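PDB 5CEC: Bd3459 from Bdellovibrio bacteriovorus, which acts as a predatory endopeptidase, probably of the serine type, and forms a complex with the immunity protein Bd3460. Local coordinates for residues Leu68-Val74 with Lys357-Val361; Ala364-Met368 with Tyr379-Leu383. The protein carries 1 engineered substitution. One frame throughout, in Å; residues are numbered along the deposited sequence.

Interaction 1: residues Leu68-Val74 with Lys357-Val361; sequences LASISKV and KTGSV. With SO4 (sulfate ion), chain C.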
ATOM      1  N   LEU A  68      -4.030  14.142  -4.431  1.00 15.42           N
ATOM      2  CA  LEU A  68      -3.387  12.937  -4.946  1.00 14.94           C
ATOM      3  C   LEU A  68      -3.518  11.727  -4.045  1.00 14.70           C
ATOM      4  O   LEU A  68      -3.382  10.583  -4.499  1.00 15.17           O
ATOM      5  CB  LEU A  68      -1.901  13.210  -5.134  1.00 14.59           C
ATOM      6  CG  LEU A  68      -1.505  14.363  -6.060  1.00 16.05           C
ATOM      7  CD1 LEU A  68       0.007  14.450  -6.160  1.00 16.48           C
ATOM      8  CD2 LEU A  68      -2.117  14.138  -7.438  1.00 16.44           C
ATOM      9  N   ALA A  69      -3.659  11.970  -2.754  1.00 15.00           N
ATOM     10  CA  ALA A  69      -3.520  10.884  -1.772  1.00 15.21           C
ATOM     11  C   ALA A  69      -2.181  10.169  -1.995  1.00 14.42           C
ATOM     12  O   ALA A  69      -1.194  10.819  -2.369  1.00 14.30           O
ATOM     13  CB  ALA A  69      -4.720   9.926  -1.811  1.00 16.58           C
ATOM     14  N   SER A  70      -2.129   8.846  -1.831  1.00 14.32           N
ATOM     15  CA  SER A  70      -0.849   8.153  -1.819  1.00 14.21           C
ATOM     16  C   SER A  70      -0.190   7.985  -3.189  1.00 13.63           C
ATOM     17  O   SER A  70       0.943   7.507  -3.238  1.00 13.62           O
ATOM     18  CB  SER A  70      -0.936   6.798  -1.089  1.00 14.56           C
ATOM     19  OG  SER A  70      -1.044   6.988   0.317  1.00 16.03           O
ATOM     20  N   ILE A  71      -0.805   8.396  -4.301  1.00 12.86           N
ATOM     21  CA  ILE A  71       0.017   8.488  -5.521  1.00 13.30           C
ATOM     22  C   ILE A  71       1.104   9.544  -5.392  1.00 13.26           C
ATOM     23  O   ILE A  71       2.110   9.494  -6.111  1.00 13.97           O
ATOM     24  CB  ILE A  71      -0.776   8.594  -6.828  1.00 13.32           C
ATOM     25  CG1 ILE A  71      -1.364  10.001  -7.037  1.00 14.84           C
ATOM     26  CG2 ILE A  71      -1.771   7.470  -6.937  1.00 14.25           C
ATOM     27  CD1 ILE A  71      -2.101  10.162  -8.362  1.00 16.03           C
ATOM     28  N   SER A  72       0.980  10.426  -4.406  1.00 13.33           N
ATOM     29  CA  SER A  72       2.097  11.267  -3.994  1.00 13.28           C
ATOM     30  C   SER A  72       3.402  10.481  -3.826  1.00 14.39           C
ATOM     31  O   SER A  72       4.493  10.992  -4.038  1.00 14.85           O
ATOM     32  CB  SER A  72       1.813  11.923  -2.638  1.00 14.41           C
ATOM     33  OG  SER A  72       0.774  12.849  -2.691  1.00 14.71           O
ATOM     34  N   LYS A  73       3.280   9.234  -3.353  1.00 13.42           N
ATOM     35  CA  LYS A  73       4.486   8.416  -3.099  1.00 13.51           C
ATOM     36  C   LYS A  73       5.282   8.123  -4.362  1.00 14.07           C
ATOM     37  O   LYS A  73       6.471   7.888  -4.267  1.00 14.81           O
ATOM     38  CB  LYS A  73       4.118   7.144  -2.330  1.00 13.33           C
ATOM     39  CG  LYS A  73       3.480   7.399  -0.975  1.00 13.76           C
ATOM     40  CD  LYS A  73       3.288   6.123  -0.186  1.00 14.38           C
ATOM     41  CE  LYS A  73       2.823   6.379   1.226  1.00 15.44           C
ATOM     42  NZ  LYS A  73       1.436   6.877   1.301  1.00 16.79           N
ATOM     43  N   VAL A  74       4.627   8.156  -5.522  1.00 13.35           N
ATOM     44  CA  VAL A  74       5.371   7.978  -6.766  1.00 13.92           C
ATOM     45  C   VAL A  74       6.263   9.209  -7.039  1.00 14.03           C
ATOM     46  O   VAL A  74       7.362   9.086  -7.571  1.00 14.49           O
ATOM     47  CB  VAL A  74       4.453   7.693  -7.954  1.00 15.08           C
ATOM     48  CG1 VAL A  74       5.283   7.466  -9.204  1.00 15.33           C
ATOM     49  CG2 VAL A  74       3.583   6.465  -7.707  1.00 16.93           C
ATOM     50  N   LYS A 357       0.205   2.516  -8.469  1.00 13.41           N
ATOM     51  CA  LYS A 357       0.125   2.981  -7.107  1.00 13.96           C
ATOM     52  C   LYS A 357      -1.280   3.534  -6.890  1.00 13.32           C
ATOM     53  O   LYS A 357      -1.785   4.305  -7.669  1.00 13.69           O
ATOM     54  CB  LYS A 357       1.153   4.100  -6.856  1.00 14.02           C
ATOM     55  CG  LYS A 357       1.133   4.671  -5.423  1.00 14.21           C
ATOM     56  CD  LYS A 357       1.773   3.716  -4.417  1.00 14.16           C
ATOM     57  CE  LYS A 357       1.382   4.059  -2.986  1.00 13.55           C
ATOM     58  NZ  LYS A 357      -0.021   3.635  -2.668  1.00 14.14           N
ATOM     59  N   THR A 358      -1.893   3.132  -5.783  1.00 12.96           N
ATOM     60  CA  THR A 358      -3.197   3.573  -5.325  1.00 13.65           C
ATOM     61  C   THR A 358      -3.129   4.797  -4.413  1.00 13.51           C
ATOM     62  O   THR A 358      -2.093   5.099  -3.810  1.00 13.65           O
ATOM     63  CB  THR A 358      -3.836   2.424  -4.547  1.00 13.90           C
ATOM     64  OG1 THR A 358      -2.923   1.980  -3.555  1.00 14.07           O
ATOM     65  CG2 THR A 358      -4.208   1.248  -5.445  1.00 14.95           C
ATOM     66  N   GLY A 359      -4.279   5.434  -4.234  1.00 13.39           N
ATOM     67  CA  GLY A 359      -4.436   6.453  -3.204  1.00 13.79           C
ATOM     68  C   GLY A 359      -5.867   6.614  -2.779  1.00 13.17           C
ATOM     69  O   GLY A 359      -6.776   6.386  -3.566  1.00 13.30           O
ATOM     70  N   SER A 360      -6.048   6.903  -1.496  1.00 13.43           N
ATOM     71  CA  SER A 360      -7.350   7.091  -0.879  1.00 14.17           C
ATOM     72  C   SER A 360      -7.262   8.154   0.215  1.00 14.32           C
ATOM     73  O   SER A 360      -6.497   7.982   1.162  1.00 16.18           O
ATOM     74  CB  SER A 360      -7.804   5.775  -0.230  1.00 15.97           C
ATOM     75  OG  SER A 360      -7.589   4.653  -1.053  1.00 18.35           O
ATOM     76  N   VAL A 361      -8.036   9.245   0.080  1.00 14.12           N
ATOM     77  CA  VAL A 361      -8.233  10.257   1.156  1.00 15.04           C
ATOM     78  C   VAL A 361      -9.705  10.680   1.104  1.00 15.21           C
ATOM     79  O   VAL A 361     -10.459  10.272   0.217  1.00 14.55           O
ATOM     80  CB  VAL A 361      -7.313  11.504   1.009  1.00 16.66           C
ATOM     81  CG1 VAL A 361      -5.858  11.176   1.283  1.00 18.27           C
ATOM     82  CG2 VAL A 361      -7.472  12.177  -0.346  1.00 16.23           C
TER
HETATM   83  S   SO4 C 501      -3.661   3.509  -0.258  1.00 22.64           S
HETATM   84  O1  SO4 C 501      -3.962   2.364   0.652  1.00 26.41           O
HETATM   85  O2  SO4 C 501      -4.870   4.078  -0.873  1.00 27.93           O
HETATM   86  O3  SO4 C 501      -2.833   4.534   0.544  1.00 25.56           O
HETATM   87  O4  SO4 C 501      -2.730   3.066  -1.307  1.00 24.06           O
HETATM   88  O   HOH W   1      -3.795   7.046   0.203  1.00 18.91           O

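Interaction 2: residues Ala364-Met368 with Tyr379-Leu383; sequences AKTLM and YFAVL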
ATOM      1  N   ALA A 364     -10.679  12.018  -2.330  1.00 14.83           N
ATOM      2  CA  ALA A 364     -10.125  11.458  -3.572  1.00 14.73           C
ATOM      3  C   ALA A 364      -9.829   9.986  -3.507  1.00 14.43           C
ATOM      4  O   ALA A 364      -9.417   9.471  -2.475  1.00 14.54           O
ATOM      5  CB  ALA A 364      -8.835  12.179  -3.994  1.00 15.82           C
ATOM      6  N   LYS A 365      -9.998   9.338  -4.657  1.00 13.73           N
ATOM      7  CA  LYS A 365      -9.519   7.976  -4.889  1.00 13.08           C
ATOM      8  C   LYS A 365      -8.697   8.071  -6.164  1.00 12.90           C
ATOM      9  O   LYS A 365      -9.170   8.647  -7.165  1.00 14.29           O
ATOM     10  CB  LYS A 365     -10.673   6.980  -5.054  1.00 13.82           C
ATOM     11  CG  LYS A 365     -10.237   5.528  -4.948  1.00 15.19           C
ATOM     12  CD  LYS A 365     -10.106   5.103  -3.476  1.00 16.17           C
ATOM     13  CE  LYS A 365      -9.605   3.668  -3.323  1.00 18.46           C
ATOM     14  NZ  LYS A 365      -8.158   3.640  -3.675  1.00 19.56           N
ATOM     15  N   THR A 366      -7.466   7.567  -6.125  1.00 12.70           N
ATOM     16  CA  THR A 366      -6.565   7.809  -7.237  1.00 12.95           C
ATOM     17  C   THR A 366      -5.794   6.539  -7.601  1.00 12.49           C
ATOM     18  O   THR A 366      -5.638   5.605  -6.812  1.00 14.10           O
ATOM     19  CB  THR A 366      -5.601   8.942  -6.859  1.00 13.79           C
ATOM     20  OG1 THR A 366      -4.821   8.550  -5.734  1.00 14.20           O
ATOM     21  CG2 THR A 366      -6.328  10.232  -6.568  1.00 13.95           C
ATOM     22  N   LEU A 367      -5.244   6.551  -8.813  1.00 12.75           N
ATOM     23  CA  LEU A 367      -4.388   5.467  -9.337  1.00 13.28           C
ATOM     24  C   LEU A 367      -3.491   6.044 -10.402  1.00 13.61           C
ATOM     25  O   LEU A 367      -3.978   6.811 -11.245  1.00 15.59           O
ATOM     26  CB  LEU A 367      -5.232   4.332  -9.927  1.00 13.31           C
ATOM     27  CG  LEU A 367      -4.540   3.014 -10.166  1.00 14.82           C
ATOM     28  CD1 LEU A 367      -4.239   2.299  -8.862  1.00 15.57           C
ATOM     29  CD2 LEU A 367      -5.356   2.143 -11.070  1.00 15.47           C
ATOM     30  N   MET A 368      -2.229   5.643 -10.429  1.00 13.33           N
ATOM     31  CA  MET A 368      -1.360   6.016 -11.538  1.00 13.56           C
ATOM     32  C   MET A 368      -0.369   4.891 -11.783  1.00 13.57           C
ATOM     33  O   MET A 368      -0.006   4.143 -10.863  1.00 15.09           O
ATOM     34  CB  MET A 368      -0.656   7.345 -11.290  1.00 14.85           C
ATOM     35  CG  MET A 368       0.441   7.316 -10.251  1.00 15.92           C
ATOM     36  SD  MET A 368       1.154   8.927  -9.828  1.00 16.83           S
ATOM     37  CE  MET A 368       2.301   9.119 -11.154  1.00 18.34           C
ATOM     38  N   TYR A 379       1.555   5.130 -20.002  1.00 17.66           N
ATOM     39  CA  TYR A 379       1.392   5.749 -18.679  1.00 17.42           C
ATOM     40  C   TYR A 379      -0.028   6.264 -18.498  1.00 17.20           C
ATOM     41  O   TYR A 379      -0.663   6.731 -19.452  1.00 18.34           O
ATOM     42  CB  TYR A 379       2.339   6.959 -18.519  1.00 17.56           C
ATOM     43  CG  TYR A 379       3.791   6.644 -18.771  1.00 17.24           C
ATOM     44  CD1 TYR A 379       4.434   5.636 -18.058  1.00 18.68           C
ATOM     45  CD2 TYR A 379       4.539   7.340 -19.724  1.00 18.71           C
ATOM     46  CE1 TYR A 379       5.756   5.329 -18.280  1.00 20.04           C
ATOM     47  CE2 TYR A 379       5.866   7.042 -19.945  1.00 20.52           C
ATOM     48  CZ  TYR A 379       6.473   6.025 -19.244  1.00 20.04           C
ATOM     49  OH  TYR A 379       7.791   5.708 -19.484  1.00 22.49           O
ATOM     50  N   PHE A 380      -0.547   6.172 -17.279  1.00 15.92           N
ATOM     51  CA  PHE A 380      -1.869   6.699 -16.998  1.00 16.59           C
ATOM     52  C   PHE A 380      -1.941   7.275 -15.601  1.00 14.19           C
ATOM     53  O   PHE A 380      -1.150   6.921 -14.728  1.00 15.30           O
ATOM     54  CB  PHE A 380      -2.928   5.574 -17.142  1.00 17.19           C
ATOM     55  CG  PHE A 380      -2.911   4.580 -16.017  1.00 16.61           C
ATOM     56  CD1 PHE A 380      -3.641   4.819 -14.870  1.00 16.52           C
ATOM     57  CD2 PHE A 380      -2.098   3.446 -16.067  1.00 16.31           C
ATOM     58  CE1 PHE A 380      -3.583   3.935 -13.807  1.00 15.97           C
ATOM     59  CE2 PHE A 380      -2.028   2.587 -15.005  1.00 15.08           C
ATOM     60  CZ  PHE A 380      -2.773   2.830 -13.886  1.00 16.12           C
ATOM     61  N   ALA A 381      -2.928   8.134 -15.408  1.00 14.57           N
ATOM     62  CA  ALA A 381      -3.316   8.596 -14.074  1.00 14.86           C
ATOM     63  C   ALA A 381      -4.798   8.868 -14.052  1.00 15.29           C
ATOM     64  O   ALA A 381      -5.350   9.442 -15.006  1.00 16.19           O
ATOM     65  CB  ALA A 381      -2.534   9.799 -13.619  1.00 17.00           C
ATOM     66  N   VAL A 382      -5.445   8.405 -12.981  1.00 14.82           N
ATOM     67  CA  VAL A 382      -6.889   8.616 -12.787  1.00 15.17           C
ATOM     68  C   VAL A 382      -7.106   9.255 -11.428  1.00 14.91           C
ATOM     69  O   VAL A 382      -6.689   8.688 -10.410  1.00 15.06           O
ATOM     70  CB  VAL A 382      -7.701   7.293 -12.841  1.00 15.70           C
ATOM     71  CG1 VAL A 382      -9.193   7.581 -12.862  1.00 15.81           C
ATOM     72  CG2 VAL A 382      -7.301   6.434 -14.027  1.00 17.58           C
ATOM     73  N   LEU A 383      -7.731  10.438 -11.441  1.00 15.10           N
ATOM     74  CA  LEU A 383      -7.965  11.215 -10.234  1.00 14.70           C
ATOM     75  C   LEU A 383      -9.473  11.304 -10.062  1.00 14.98           C
ATOM     76  O   LEU A 383     -10.136  11.984 -10.837  1.00 16.48           O
ATOM     77  CB  LEU A 383      -7.331  12.597 -10.321  1.00 15.57           C
ATOM     78  CG  LEU A 383      -5.848  12.618 -10.696  1.00 15.96           C
ATOM     79  CD1 LEU A 383      -5.369  14.058 -10.817  1.00 16.99           C
ATOM     80  CD2 LEU A 383      -4.994  11.866  -9.719  1.00 17.34           C
TER

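Interaction 1: residues Leu68-Val74 with Lys357-Val361
Extended at first, with CG anti to its backbone N (chi1 179°), and then bent at chi2 and chi4, the Lys357 chain folds along Ser70, its CE 3.5 Å from Ser70 O. At the root of the chain Val74 CG2 packs tightly on Lys357 CB at 3.5 Å. The bends carry Lys357 NZ back to Thr358 O, to which it donates a 2.8 Å bond from 24° off the carbonyl plane. Ser70 turns OG to the side of its own backbone N (chi1 -73°), where Lys73 NZ donates to it at 2.7 Å. Lys73 NZ is also bonded to Asn253 OD1 and Ser290 O, so three oxygens fix its direction. Lacking a side chain, Gly359 lets the strand lie close against the turn at Ser70. On one side of it Ala69 CB presses on Ser360 N (3.3 Å) and on the Val361 methyls; on the other, Ile71 CG2 meets Lys357 O at 3.2 Å. A sulfate, probably from the crystallisation liquor, sits in the cleft. Thr358 OG1, Ser360 OG and Ser251 OG hydrogen-bond to it, and Lys357 NZ is close to its O4. Water 1 accepts from Ser70 OG at 2.8 Å and from Ser360 N, and donates to sulfate O3, bridging both segments to the anion. In relatives of this fold, the backbone N atoms at the positions of Ser70 and Ser360 form the oxyanion hole; water 1 approaches both here, 3.2 Å from Ser70 N. Ser70 and Lys73 at the start of helix 72-84, Ser251 and Asn253, and Lys357 to Gly359 on the strand match the SxxK, SxN and KTG motifs, an arrangement consistent with the active site of penicillin-binding serine peptidases.

Interaction 2: residues Ala364-Met368 with Tyr379-Leu383
Strands 364-368 and 379-383 run antiparallel, 177° between their directions, with Leu367 and Val382 as the hydrogen-bonded pair: Leu367 N donates to Val382 O at 3.0 Å and Val382 N to Leu367 O at 2.8 Å. The second bond is nearly straight, with 171° at the hydrogen. Thr366 with Leu383 and Met368 with Ala381 are the flanking non-hydrogen-bonded pairs, where CA-H groups approach carbonyls, as Thr366 CA does Val382 O at 3.3 Å. Phe380 holds its ring between its backbone N and carbonyl carbon (chi1 74°), which leans it across to the partner strand. One ring face then lies over Met368 C, 3.8 Å from CZ, while Leu367 meets the ring edge, CG in the ring plane and CD2 3.7 Å from CE1. The two strands are the arms of the beta hairpin 364-373/376-385 in the antiparallel sheet of the transpeptidase-type fold, and helix 394-411 packs on the face bearing Leu367 and Phe380, through Ile402 and Val406. The other face carries Met368 CB against Ala381 CB, 3.9 Å apart, and Thr366 CG2 against Leu383 CD2 at 3.8 Å. Helix 307-322 lies on this side, Met310 and Leu314 touching Met368 and Cys307 touching Ala381; Cys307 is disulfide-bonded to Cys45. Ile71 also packs there, on Thr366, Met368 and Leu383. Thr366 OG1 is bonded to Leu68 O, and Lys365 NZ to Gly359 O and Ser360 OG.

The centres of interactions 1 and 2 are about 8 Å apart, and the two follow in series along the chain, interaction 1 closing at Val361 just before interaction 2 opens at Ala364. Their strands, 354-361 and 364-373, are antiparallel neighbours in one sheet, joined by Gly359 O with Thr366 N at 2.9 Å. The hairpin also bonds directly to the turn before helix 72-84. In the order of the sheet, strand 364-373 lies between strand 376-385 and strand 354-361, which carries the KTG-type motif and borders the cleft where the sulfate is bound. The probable catalytic cleft thus borders strand 354-361, and interaction 2 lies further into the same antiparallel sheet.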